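Local coordinates for malonyl CoA-acyl carrier protein transacylase (Burkholderia pseudomallei 1710b, PDB 3EZO), which probably transfers the malonyl group from malonyl-CoA to holo-acyl carrier protein, giving malonyl-ACP and free CoA, at residues 65-70 against 120-125; 126-130 against 211-217; 235-239 against 252-256. One frame throughout, in Å; residues are numbered along the deposited sequence.

Overall arrangement
Along the chain the three contacts follow one another, each closing before the next opens, all inside the acyl transferase domain. Interactions 1 and 2 share helix 113-128, using successive parts of it, with centres about 12 Å apart; interaction 3, between the loop after strand 233-234 and helix 246-256, is centred about 17 Å from interaction 1 and about 15 Å from interaction 2. R123 of interaction 1 probably hydrogen-bonds Q256 of interaction 3, and S215 of interaction 2 probably does so to the carbonyl of V254. Side chains from all three, R123, M127 and Q256, come close to the predicted active-site residues S98 and H207, so the contacts lie round the likely catalytic centre.

Interaction 1. Residues 65-70 against 120-125; sequences TTNTQP and VRFRAQ
Q69, A124 and T66 bury the most surface where the start of helix 65-85 meets helix 113-128. Both segments are helical, 65-70 kinked at P70, whose N has no hydrogen to give to the turn before; their axes approach to 8.0 Å, with N-to-C directions 144° apart, nearer antiparallel than parallel. The CA atoms of T66 and A124 lie 4.9 Å apart, those of P70 and V120 5.7 Å. A124 points straight at its partner, and its small methyl permits this closeness: CB sits 3.6 Å from T66 CA and 3.4 Å from T65 O. T66, with chi1 near 34°, lays CG2 3.9 Å from Q125 N. Q69, chi1 m and chi2 t, crosses the interface with CD 3.7 Å from A124 CB, long enough to carry its amide to R123. That arginine, extended with chi1 to chi3 all t, donates from NH1 to Q69 OE1 at 2.9 Å. R123 lies beside the predicted active-site S98, hydrogen-bonding it and Q256 through NH2, which places this helix pair at the edge of the likely catalytic centre; Q69 NE2 is bonded to Q18. As in related FabD enzymes, this arginine probably receives the malonyl carboxylate. Next to Q69, the rigid ring of P70 completes the apolar side: P70 CB is 3.8 Å from V120 CG2, and V120 reaches on to L99 and Y102 of helix 99-107.

Interaction 2. Residues 126-130 against 211-217; sequences AMQTA and LKPASDK
K217 NZ donates to the carbonyl of A126, with NZ to O at 2.6 Å. Within the segment this carbonyl, near the end of helix 113-128, receives only a weak bond, from T129 N at 3.4 Å. A lysine suits the place: its long chain, chi1 m, chi2 t, chi3 m and chi4 t, brings an ammonium group to the helix end. NZ makes a second, weak bond to T129 OG1 at 3.4 Å; the stronger partner of that hydroxyl is the backbone O of Q125. Residues 126-128 are helical, T129 leaves helical geometry (phi/psi -113/13), and L211 occupies the N-cap position just before helix 212-223. CA atoms stand 4.8 Å apart for A126 and A214 and 5.2 Å for A130 and P213. Alanines allow this: A214 CB lies 3.5 Å from A126 O and 4.0 Å from A130 CB, and A130 CB also touches L211 CG at 3.9 Å and P213 CB at 4.1 Å. L211 CD2 meets M127 CB at 3.8 Å. The contact joins the C-terminal end of helix 113-128 to the start of helix 212-223, with M127 reaching Q69 of helix 65-85 and S215 bonding V254 of helix 246-256.

Interaction 3. Residues 235-239 against 252-256; sequences VNNID and ALVRQ
Leaving strand 233-234, V235 is still extended and pairs through its backbone with V94. N236, chi1 p, packs ND2 3.4 Å from A252 CB, while OD1 accepts from D239 N at 3.0 Å, an Asx motif, and from A241 N. N237 adopts helical angles (-68/-40) with chi1 m, and its OD1 takes a hydrogen bond from NE2 of Q256 (chi1 t) at 2.8 Å. I238, its CA 5.3 Å from that of Q256, buries the most surface: CG2 lies 3.9 Å from A252 CB and CD1 3.5 Å from R255 O, a branched side chain lying over A252, R255 and Q256. Water 1 bridges I238 N and A252 O, 3.2 Å from each. D239, chi1 m, meets R255 (chi1 m, chi2 t, chi3 m) in a two-pronged salt bridge, OD1 to NH1 3.0 Å and OD2 to NH2 2.8 Å; R255 NE is engaged by D251. The amides of N237 and Q256 also hold the backbone of S98, while Q256 bonds R123 by its side chain and H207 by its carbonyl. These bonds tie loop and helix to S98 and H207, consistent with a nucleophile elbow and the Ser-His active site of a FabD-type acyltransferase.

Interaction 1. Residues 65-70 against 120-125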
ATOM      1  N   THR A  65       2.993  12.439   5.199  1.00 20.84           N
ATOM      2  CA  THR A  65       2.220  11.185   5.182  1.00 20.74           C
ATOM      3  C   THR A  65       0.719  11.407   5.316  1.00 19.74           C
ATOM      4  O   THR A  65      -0.063  10.697   4.696  1.00 19.99           O
ATOM      5  CB  THR A  65       2.702  10.188   6.260  1.00 21.50           C
ATOM      6  OG1 THR A  65       2.224  10.619   7.541  1.00 24.40           O
ATOM      7  CG2 THR A  65       4.227  10.083   6.257  1.00 20.84           C
ATOM      8  N   THR A  66       0.310  12.399   6.102  1.00 19.24           N
ATOM      9  CA  THR A  66      -1.104  12.781   6.229  1.00 19.39           C
ATOM     10  C   THR A  66      -1.721  13.256   4.908  1.00 18.05           C
ATOM     11  O   THR A  66      -2.951  13.291   4.770  1.00 17.47           O
ATOM     12  CB  THR A  66      -1.314  13.908   7.307  1.00 20.43           C
ATOM     13  OG1 THR A  66      -0.168  14.802   7.305  1.00 25.24           O
ATOM     14  CG2 THR A  66      -1.580  13.278   8.753  1.00 21.40           C
ATOM     15  N   ASN A  67      -0.863  13.675   3.968  1.00 16.36           N
ATOM     16  CA  ASN A  67      -1.284  13.958   2.593  1.00 15.70           C
ATOM     17  C   ASN A  67      -1.050  12.764   1.701  1.00 15.02           C
ATOM     18  O   ASN A  67      -1.899  12.444   0.882  1.00 16.08           O
ATOM     19  CB  ASN A  67      -0.482  15.120   1.973  1.00 14.96           C
ATOM     20  CG  ASN A  67      -0.890  16.437   2.494  1.00 15.94           C
ATOM     21  OD1 ASN A  67      -2.043  16.634   2.940  1.00 15.66           O
ATOM     22  ND2 ASN A  67       0.030  17.399   2.402  1.00 17.78           N
ATOM     23  N   THR A  68       0.109  12.127   1.827  1.00 14.28           N
ATOM     24  CA  THR A  68       0.472  11.036   0.938  1.00 14.51           C
ATOM     25  C   THR A  68      -0.611   9.919   0.956  1.00 13.54           C
ATOM     26  O   THR A  68      -0.990   9.431  -0.097  1.00 12.43           O
ATOM     27  CB  THR A  68       1.878  10.465   1.237  1.00 15.34           C
ATOM     28  OG1 THR A  68       2.822  11.524   1.350  1.00 18.86           O
ATOM     29  CG2 THR A  68       2.326   9.539   0.135  1.00 15.59           C
ATOM     30  N   GLN A  69      -1.123   9.545   2.136  1.00 12.09           N
ATOM     31  CA  GLN A  69      -2.061   8.411   2.204  1.00 11.74           C
ATOM     32  C   GLN A  69      -3.400   8.720   1.469  1.00 11.18           C
ATOM     33  O   GLN A  69      -3.783   7.985   0.555  1.00 10.61           O
ATOM     34  CB  GLN A  69      -2.248   7.931   3.655  1.00 12.43           C
ATOM     35  CG  GLN A  69      -0.993   7.229   4.176  1.00 12.75           C
ATOM     36  CD  GLN A  69      -1.213   6.395   5.400  1.00 13.09           C
ATOM     37  OE1 GLN A  69      -2.324   5.944   5.677  1.00 10.57           O
ATOM     38  NE2 GLN A  69      -0.134   6.181   6.155  1.00  9.15           N
ATOM     39  N   PRO A  70      -4.051   9.846   1.795  1.00 11.64           N
ATOM     40  CA  PRO A  70      -5.224  10.209   0.971  1.00 11.31           C
ATOM     41  C   PRO A  70      -4.908  10.546  -0.504  1.00 10.96           C
ATOM     42  O   PRO A  70      -5.721  10.271  -1.369  1.00 11.24           O
ATOM     43  CB  PRO A  70      -5.855  11.381   1.714  1.00 11.72           C
ATOM     44  CG  PRO A  70      -4.901  11.738   2.905  1.00 12.85           C
ATOM     45  CD  PRO A  70      -3.845  10.723   2.984  1.00 11.65           C
ATOM     46  N   VAL A 120      -8.250   7.259   5.794  1.00  9.65           N
ATOM     47  CA  VAL A 120      -6.825   7.127   5.552  1.00  9.34           C
ATOM     48  C   VAL A 120      -6.049   8.344   6.023  1.00 10.09           C
ATOM     49  O   VAL A 120      -4.895   8.211   6.418  1.00  9.09           O
ATOM     50  CB  VAL A 120      -6.470   6.741   4.108  1.00  9.96           C
ATOM     51  CG1 VAL A 120      -7.273   5.513   3.715  1.00  9.64           C
ATOM     52  CG2 VAL A 120      -6.703   7.932   3.136  1.00  7.29           C
ATOM     53  N   ARG A 121      -6.676   9.519   6.021  0.50 10.37           N
ATOM     54  CA  ARG A 121      -6.075  10.691   6.697  0.50 10.76           C
ATOM     55  C   ARG A 121      -5.852  10.387   8.175  0.50 10.71           C
ATOM     56  O   ARG A 121      -4.758  10.591   8.730  0.50 10.60           O
ATOM     57  CB  ARG A 121      -6.968  11.912   6.561  0.50 10.23           C
ATOM     58  CG  ARG A 121      -6.388  13.166   7.163  0.50  9.76           C
ATOM     59  CD  ARG A 121      -7.234  14.386   6.779  0.50  8.68           C
ATOM     60  NE  ARG A 121      -8.603  14.259   7.305  0.50  9.35           N
ATOM     61  CZ  ARG A 121      -9.560  15.179   7.204  0.50  6.13           C
ATOM     62  NH1 ARG A 121      -9.347  16.333   6.595  0.50  3.14           N
ATOM     63  NH2 ARG A 121     -10.744  14.923   7.717  0.50  7.38           N
ATOM     64  N   PHE A 122      -6.895   9.877   8.809  1.00 11.24           N
ATOM     65  CA  PHE A 122      -6.786   9.475  10.206  1.00 11.34           C
ATOM     66  C   PHE A 122      -5.720   8.373  10.406  1.00 10.79           C
ATOM     67  O   PHE A 122      -4.875   8.471  11.293  1.00 10.16           O
ATOM     68  CB  PHE A 122      -8.118   9.004  10.736  1.00 11.38           C
ATOM     69  CG  PHE A 122      -8.048   8.597  12.178  1.00 14.50           C
ATOM     70  CD1 PHE A 122      -8.181   9.551  13.187  1.00 19.60           C
ATOM     71  CD2 PHE A 122      -7.756   7.266  12.539  1.00 16.23           C
ATOM     72  CE1 PHE A 122      -8.115   9.189  14.530  1.00 20.72           C
ATOM     73  CE2 PHE A 122      -7.655   6.911  13.876  1.00 17.01           C
ATOM     74  CZ  PHE A 122      -7.826   7.874  14.866  1.00 18.61           C
ATOM     75  N   ARG A 123      -5.741   7.346   9.550  1.00 10.88           N
ATOM     76  CA  ARG A 123      -4.744   6.289   9.617  1.00 10.58           C
ATOM     77  C   ARG A 123      -3.332   6.885   9.585  1.00 11.00           C
ATOM     78  O   ARG A 123      -2.456   6.490  10.363  1.00 10.55           O
ATOM     79  CB  ARG A 123      -4.898   5.343   8.435  1.00 10.61           C
ATOM     80  CG  ARG A 123      -3.813   4.268   8.344  1.00 10.55           C
ATOM     81  CD  ARG A 123      -4.149   3.311   7.174  1.00 12.93           C
ATOM     82  NE  ARG A 123      -3.266   2.121   7.052  1.00  9.97           N
ATOM     83  CZ  ARG A 123      -2.154   2.060   6.337  1.00 11.56           C
ATOM     84  NH1 ARG A 123      -1.657   3.140   5.696  1.00 11.65           N
ATOM     85  NH2 ARG A 123      -1.493   0.918   6.275  1.00 12.33           N
ATOM     86  N   ALA A 124      -3.100   7.810   8.658  1.00 11.07           N
ATOM     87  CA  ALA A 124      -1.788   8.477   8.561  1.00 10.40           C
ATOM     88  C   ALA A 124      -1.422   9.156   9.872  1.00  9.86           C
ATOM     89  O   ALA A 124      -0.299   8.983  10.367  1.00 10.48           O
ATOM     90  CB  ALA A 124      -1.745   9.469   7.389  1.00  9.00           C
ATOM     91  N   GLN A 125      -2.357   9.895  10.450  1.00 10.32           N
ATOM     92  CA  GLN A 125      -2.136  10.605  11.728  1.00 11.81           C
ATOM     93  C   GLN A 125      -1.787   9.612  12.866  1.00 13.18           C
ATOM     94  O   GLN A 125      -0.802   9.819  13.601  1.00 13.94           O
ATOM     95  CB  GLN A 125      -3.376  11.472  12.063  1.00 12.72           C
ATOM     96  CG  GLN A 125      -3.714  11.698  13.583  1.00 16.23           C
ATOM     97  CD  GLN A 125      -2.683  12.543  14.321  1.00 20.42           C
ATOM     98  OE1 GLN A 125      -2.149  13.542  13.780  1.00 19.57           O
ATOM     99  NE2 GLN A 125      -2.400  12.159  15.575  1.00 23.32           N
TER

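Interaction 2. Residues 126-130 against 211-217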
ATOM      1  N   ALA A 126      -2.587   8.535  12.970  1.00 11.99           N
ATOM      2  CA  ALA A 126      -2.381   7.477  13.928  1.00 12.04           C
ATOM      3  C   ALA A 126      -1.008   6.825  13.834  1.00 12.03           C
ATOM      4  O   ALA A 126      -0.345   6.639  14.828  1.00 11.84           O
ATOM      5  CB  ALA A 126      -3.495   6.388  13.769  1.00 11.15           C
ATOM      6  N   MET A 127      -0.628   6.408  12.636  1.00 12.17           N
ATOM      7  CA  MET A 127       0.635   5.731  12.415  1.00 12.45           C
ATOM      8  C   MET A 127       1.859   6.654  12.679  1.00 13.95           C
ATOM      9  O   MET A 127       2.913   6.208  13.179  1.00 13.11           O
ATOM     10  CB  MET A 127       0.694   5.181  10.998  1.00 11.90           C
ATOM     11  CG  MET A 127      -0.385   4.089  10.683  1.00 10.68           C
ATOM     12  SD  MET A 127      -0.199   3.522   8.956  1.00 14.09           S
ATOM     13  CE  MET A 127       1.223   2.477   9.094  1.00 11.71           C
ATOM     14  N   GLN A 128       1.706   7.941  12.369  1.00 13.98           N
ATOM     15  CA  GLN A 128       2.812   8.880  12.537  1.00 14.82           C
ATOM     16  C   GLN A 128       3.032   9.248  14.019  1.00 14.34           C
ATOM     17  O   GLN A 128       4.112   9.642  14.389  1.00 15.69           O
ATOM     18  CB  GLN A 128       2.581  10.120  11.656  1.00 15.08           C
ATOM     19  CG  GLN A 128       3.729  11.116  11.633  1.00 20.71           C
ATOM     20  CD  GLN A 128       5.011  10.515  11.072  1.00 25.11           C
ATOM     21  OE1 GLN A 128       6.079  10.696  11.682  1.00 28.58           O
ATOM     22  NE2 GLN A 128       4.915   9.749   9.950  1.00 22.74           N
ATOM     23  N   THR A 129       1.998   9.157  14.858  1.00 13.81           N
ATOM     24  CA  THR A 129       2.114   9.543  16.242  1.00 13.49           C
ATOM     25  C   THR A 129       2.008   8.393  17.278  1.00 13.79           C
ATOM     26  O   THR A 129       1.838   8.654  18.483  1.00 14.67           O
ATOM     27  CB  THR A 129       1.052  10.575  16.518  1.00 13.53           C
ATOM     28  OG1 THR A 129      -0.229   9.990  16.318  1.00 12.07           O
ATOM     29  CG2 THR A 129       1.237  11.787  15.560  1.00 13.59           C
ATOM     30  N   ALA A 130       2.091   7.141  16.828  1.00 13.42           N
ATOM     31  CA  ALA A 130       1.957   5.990  17.733  1.00 13.54           C
ATOM     32  C   ALA A 130       3.106   5.962  18.751  1.00 14.51           C
ATOM     33  O   ALA A 130       2.879   5.696  19.933  1.00 14.90           O
ATOM     34  CB  ALA A 130       1.896   4.691  16.970  1.00 11.79           C
ATOM     35  N   LEU A 211       3.978  -0.175  16.651  1.00 11.10           N
ATOM     36  CA  LEU A 211       2.861   0.637  16.216  1.00 11.62           C
ATOM     37  C   LEU A 211       1.513   0.210  16.795  1.00 12.54           C
ATOM     38  O   LEU A 211       0.494   0.712  16.342  1.00 13.25           O
ATOM     39  CB  LEU A 211       2.802   0.712  14.681  1.00 11.27           C
ATOM     40  CG  LEU A 211       2.772   2.164  14.153  1.00 10.07           C
ATOM     41  CD1 LEU A 211       4.149   2.845  14.250  1.00  8.91           C
ATOM     42  CD2 LEU A 211       2.268   2.238  12.721  1.00  6.68           C
ATOM     43  N   LYS A 212       1.478  -0.667  17.813  1.00 12.65           N
ATOM     44  CA  LYS A 212       0.203  -1.087  18.386  1.00 12.76           C
ATOM     45  C   LYS A 212      -0.750   0.075  18.716  1.00 12.50           C
ATOM     46  O   LYS A 212      -1.975  -0.076  18.572  1.00 10.98           O
ATOM     47  CB  LYS A 212       0.423  -1.899  19.660  1.00 14.18           C
ATOM     48  CG  LYS A 212      -0.841  -2.208  20.462  1.00 14.61           C
ATOM     49  CD  LYS A 212      -0.517  -2.796  21.823  1.00 19.09           C
ATOM     50  CE  LYS A 212      -1.746  -2.996  22.712  1.00 19.81           C
ATOM     51  NZ  LYS A 212      -2.440  -1.781  23.141  1.00 17.20           N
ATOM     52  N   PRO A 213      -0.211   1.217  19.215  1.00 13.06           N
ATOM     53  CA  PRO A 213      -1.141   2.295  19.550  1.00 12.60           C
ATOM     54  C   PRO A 213      -1.906   2.821  18.335  1.00 12.08           C
ATOM     55  O   PRO A 213      -3.042   3.182  18.465  1.00 13.15           O
ATOM     56  CB  PRO A 213      -0.237   3.365  20.180  1.00 13.44           C
ATOM     57  CG  PRO A 213       1.006   2.588  20.686  1.00 13.58           C
ATOM     58  CD  PRO A 213       1.157   1.446  19.760  1.00 13.17           C
ATOM     59  N   ALA A 214      -1.321   2.752  17.145  1.00 11.42           N
ATOM     60  CA  ALA A 214      -2.012   3.146  15.937  1.00 10.71           C
ATOM     61  C   ALA A 214      -3.171   2.183  15.671  1.00 11.15           C
ATOM     62  O   ALA A 214      -4.272   2.626  15.316  1.00  9.73           O
ATOM     63  CB  ALA A 214      -1.025   3.190  14.744  1.00 10.07           C
ATOM     64  N   SER A 215      -2.919   0.882  15.841  1.00 10.33           N
ATOM     65  CA  SER A 215      -3.975  -0.123  15.706  1.00 11.64           C
ATOM     66  C   SER A 215      -5.136   0.167  16.644  1.00 11.91           C
ATOM     67  O   SER A 215      -6.300   0.038  16.263  1.00 10.33           O
ATOM     68  CB  SER A 215      -3.443  -1.555  15.972  1.00 11.23           C
ATOM     69  OG  SER A 215      -2.573  -1.932  14.931  1.00 11.08           O
ATOM     70  N   ASP A 216      -4.819   0.576  17.871  1.00 13.44           N
ATOM     71  CA  ASP A 216      -5.866   0.844  18.840  1.00 14.43           C
ATOM     72  C   ASP A 216      -6.742   2.028  18.430  1.00 14.77           C
ATOM     73  O   ASP A 216      -7.950   1.971  18.577  1.00 14.93           O
ATOM     74  CB  ASP A 216      -5.263   1.089  20.229  1.00 15.26           C
ATOM     75  CG  ASP A 216      -4.630  -0.172  20.804  1.00 18.25           C
ATOM     76  OD1 ASP A 216      -5.140  -1.267  20.480  1.00 19.41           O
ATOM     77  OD2 ASP A 216      -3.625  -0.069  21.537  1.00 20.76           O
ATOM     78  N   LYS A 217      -6.129   3.085  17.914  1.00 14.45           N
ATOM     79  CA  LYS A 217      -6.879   4.248  17.425  1.00 14.81           C
ATOM     80  C   LYS A 217      -7.722   3.873  16.193  1.00 13.45           C
ATOM     81  O   LYS A 217      -8.870   4.291  16.066  1.00 11.48           O
ATOM     82  CB  LYS A 217      -5.907   5.382  17.078  1.00 15.80           C
ATOM     83  CG  LYS A 217      -5.235   6.037  18.283  1.00 18.74           C
ATOM     84  CD  LYS A 217      -4.137   7.057  17.793  1.00 24.85           C
ATOM     85  CE  LYS A 217      -2.900   6.296  17.146  1.00 27.75           C
ATOM     86  NZ  LYS A 217      -1.493   6.903  17.162  1.00 25.52           N
TER

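Interaction 3. Residues 235-239 against 252-256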
ATOM      1  N   VAL A 235      -7.841  -9.953  -1.054  1.00 11.56           N
ATOM      2  CA  VAL A 235      -6.882 -10.683  -0.235  1.00 10.82           C
ATOM      3  C   VAL A 235      -6.087  -9.692   0.641  1.00 10.49           C
ATOM      4  O   VAL A 235      -5.529  -8.716   0.150  1.00 11.04           O
ATOM      5  CB  VAL A 235      -6.021 -11.672  -1.105  1.00 11.32           C
ATOM      6  CG1 VAL A 235      -5.240 -11.011  -2.241  1.00 13.34           C
ATOM      7  CG2 VAL A 235      -5.118 -12.506  -0.200  1.00 11.00           C
ATOM      8  N   ASN A 236      -6.108  -9.894   1.955  1.00 10.46           N
ATOM      9  CA  ASN A 236      -5.512  -8.909   2.875  1.00  9.67           C
ATOM     10  C   ASN A 236      -4.031  -9.118   3.133  1.00  9.66           C
ATOM     11  O   ASN A 236      -3.486 -10.227   2.998  1.00  9.49           O
ATOM     12  CB  ASN A 236      -6.351  -8.717   4.169  1.00  9.53           C
ATOM     13  CG  ASN A 236      -6.480  -9.976   5.031  1.00  9.14           C
ATOM     14  OD1 ASN A 236      -5.561 -10.761   5.149  1.00 10.33           O
ATOM     15  ND2 ASN A 236      -7.631 -10.135   5.651  1.00  4.01           N
ATOM     16  N   ASN A 237      -3.363  -8.028   3.481  1.00  9.52           N
ATOM     17  CA  ASN A 237      -1.928  -8.022   3.694  1.00  9.25           C
ATOM     18  C   ASN A 237      -1.534  -8.832   4.923  1.00  9.37           C
ATOM     19  O   ASN A 237      -0.509  -9.474   4.944  1.00 10.20           O
ATOM     20  CB  ASN A 237      -1.436  -6.605   3.939  1.00  9.20           C
ATOM     21  CG  ASN A 237      -1.463  -5.712   2.713  1.00  8.63           C
ATOM     22  OD1 ASN A 237      -1.320  -4.498   2.846  1.00 11.16           O
ATOM     23  ND2 ASN A 237      -1.579  -6.282   1.537  1.00  9.14           N
ATOM     24  N   ILE A 238      -2.321  -8.724   5.969  1.00  9.96           N
ATOM     25  CA  ILE A 238      -1.949  -9.260   7.302  1.00  9.67           C
ATOM     26  C   ILE A 238      -2.068 -10.788   7.350  1.00  9.93           C
ATOM     27  O   ILE A 238      -1.150 -11.467   7.817  1.00 10.00           O
ATOM     28  CB  ILE A 238      -2.738  -8.572   8.427  1.00  9.84           C
ATOM     29  CG1 ILE A 238      -2.109  -8.875   9.815  1.00 11.02           C
ATOM     30  CG2 ILE A 238      -4.239  -8.940   8.392  1.00  7.69           C
ATOM     31  CD1 ILE A 238      -0.849  -8.106  10.148  1.00 12.53           C
ATOM     32  N   ASP A 239      -3.147 -11.334   6.804  1.00  9.38           N
ATOM     33  CA  ASP A 239      -3.418 -12.733   6.922  1.00  9.51           C
ATOM     34  C   ASP A 239      -3.361 -13.488   5.584  1.00 10.35           C
ATOM     35  O   ASP A 239      -3.428 -14.705   5.562  1.00  8.98           O
ATOM     36  CB  ASP A 239      -4.787 -12.931   7.541  1.00  9.14           C
ATOM     37  CG  ASP A 239      -4.884 -12.435   8.975  1.00 10.39           C
ATOM     38  OD1 ASP A 239      -3.857 -12.270   9.672  1.00  9.50           O
ATOM     39  OD2 ASP A 239      -6.035 -12.216   9.417  1.00  9.53           O
ATOM     40  N   ALA A 252      -8.710  -6.843  10.174  1.00 10.07           N
ATOM     41  CA  ALA A 252      -7.542  -6.992   9.313  1.00 10.36           C
ATOM     42  C   ALA A 252      -6.903  -5.630   9.053  1.00  9.78           C
ATOM     43  O   ALA A 252      -5.684  -5.515   9.006  1.00 10.17           O
ATOM     44  CB  ALA A 252      -7.900  -7.697   8.022  1.00  8.69           C
ATOM     45  N   LEU A 253      -7.708  -4.585   8.908  1.00 10.39           N
ATOM     46  CA  LEU A 253      -7.138  -3.231   8.774  1.00 10.74           C
ATOM     47  C   LEU A 253      -6.464  -2.744  10.063  1.00 10.35           C
ATOM     48  O   LEU A 253      -5.435  -2.074   9.993  1.00 10.36           O
ATOM     49  CB  LEU A 253      -8.175  -2.207   8.296  1.00 10.45           C
ATOM     50  CG  LEU A 253      -8.714  -2.399   6.877  1.00 11.12           C
ATOM     51  CD1 LEU A 253      -9.821  -1.328   6.623  1.00  8.94           C
ATOM     52  CD2 LEU A 253      -7.613  -2.373   5.822  1.00  8.24           C
ATOM     53  N   VAL A 254      -7.061  -3.063  11.215  1.00 10.46           N
ATOM     54  CA  VAL A 254      -6.509  -2.685  12.545  1.00  9.31           C
ATOM     55  C   VAL A 254      -5.135  -3.328  12.728  1.00  9.45           C
ATOM     56  O   VAL A 254      -4.131  -2.637  13.035  1.00  8.24           O
ATOM     57  CB  VAL A 254      -7.498  -3.073  13.692  1.00 11.65           C
ATOM     58  CG1 VAL A 254      -6.828  -3.058  15.090  1.00 10.08           C
ATOM     59  CG2 VAL A 254      -8.760  -2.191  13.664  1.00  8.50           C
ATOM     60  N   ARG A 255      -5.056  -4.645  12.485  1.00  9.13           N
ATOM     61  CA  ARG A 255      -3.823  -5.383  12.711  1.00  8.72           C
ATOM     62  C   ARG A 255      -2.792  -5.059  11.652  1.00  9.70           C
ATOM     63  O   ARG A 255      -1.554  -5.111  11.908  1.00 10.76           O
ATOM     64  CB  ARG A 255      -4.093  -6.886  12.819  1.00  8.91           C
ATOM     65  CG  ARG A 255      -4.757  -7.276  14.147  1.00  8.62           C
ATOM     66  CD  ARG A 255      -4.982  -8.797  14.307  1.00  9.69           C
ATOM     67  NE  ARG A 255      -5.942  -9.285  13.328  1.00  9.29           N
ATOM     68  CZ  ARG A 255      -5.663 -10.015  12.253  1.00 10.08           C
ATOM     69  NH1 ARG A 255      -4.437 -10.407  12.008  1.00  7.72           N
ATOM     70  NH2 ARG A 255      -6.653 -10.361  11.407  1.00 10.89           N
ATOM     71  N   GLN A 256      -3.260  -4.688  10.471  1.00  9.03           N
ATOM     72  CA  GLN A 256      -2.341  -4.395   9.360  1.00  9.11           C
ATOM     73  C   GLN A 256      -1.292  -3.349   9.730  1.00  8.83           C
ATOM     74  O   GLN A 256      -0.137  -3.462   9.336  1.00  9.26           O
ATOM     75  CB  GLN A 256      -3.111  -3.898   8.156  1.00  8.54           C
ATOM     76  CG  GLN A 256      -2.304  -3.726   6.857  1.00  9.26           C
ATOM     77  CD  GLN A 256      -2.759  -2.590   5.952  1.00 11.09           C
ATOM     78  OE1 GLN A 256      -2.996  -1.453   6.396  1.00 12.31           O
ATOM     79  NE2 GLN A 256      -2.759  -2.858   4.656  1.00  9.65           N
TER
HETATM   80  O   HOH W   1      -4.548  -6.507   6.232  1.00 10.98           O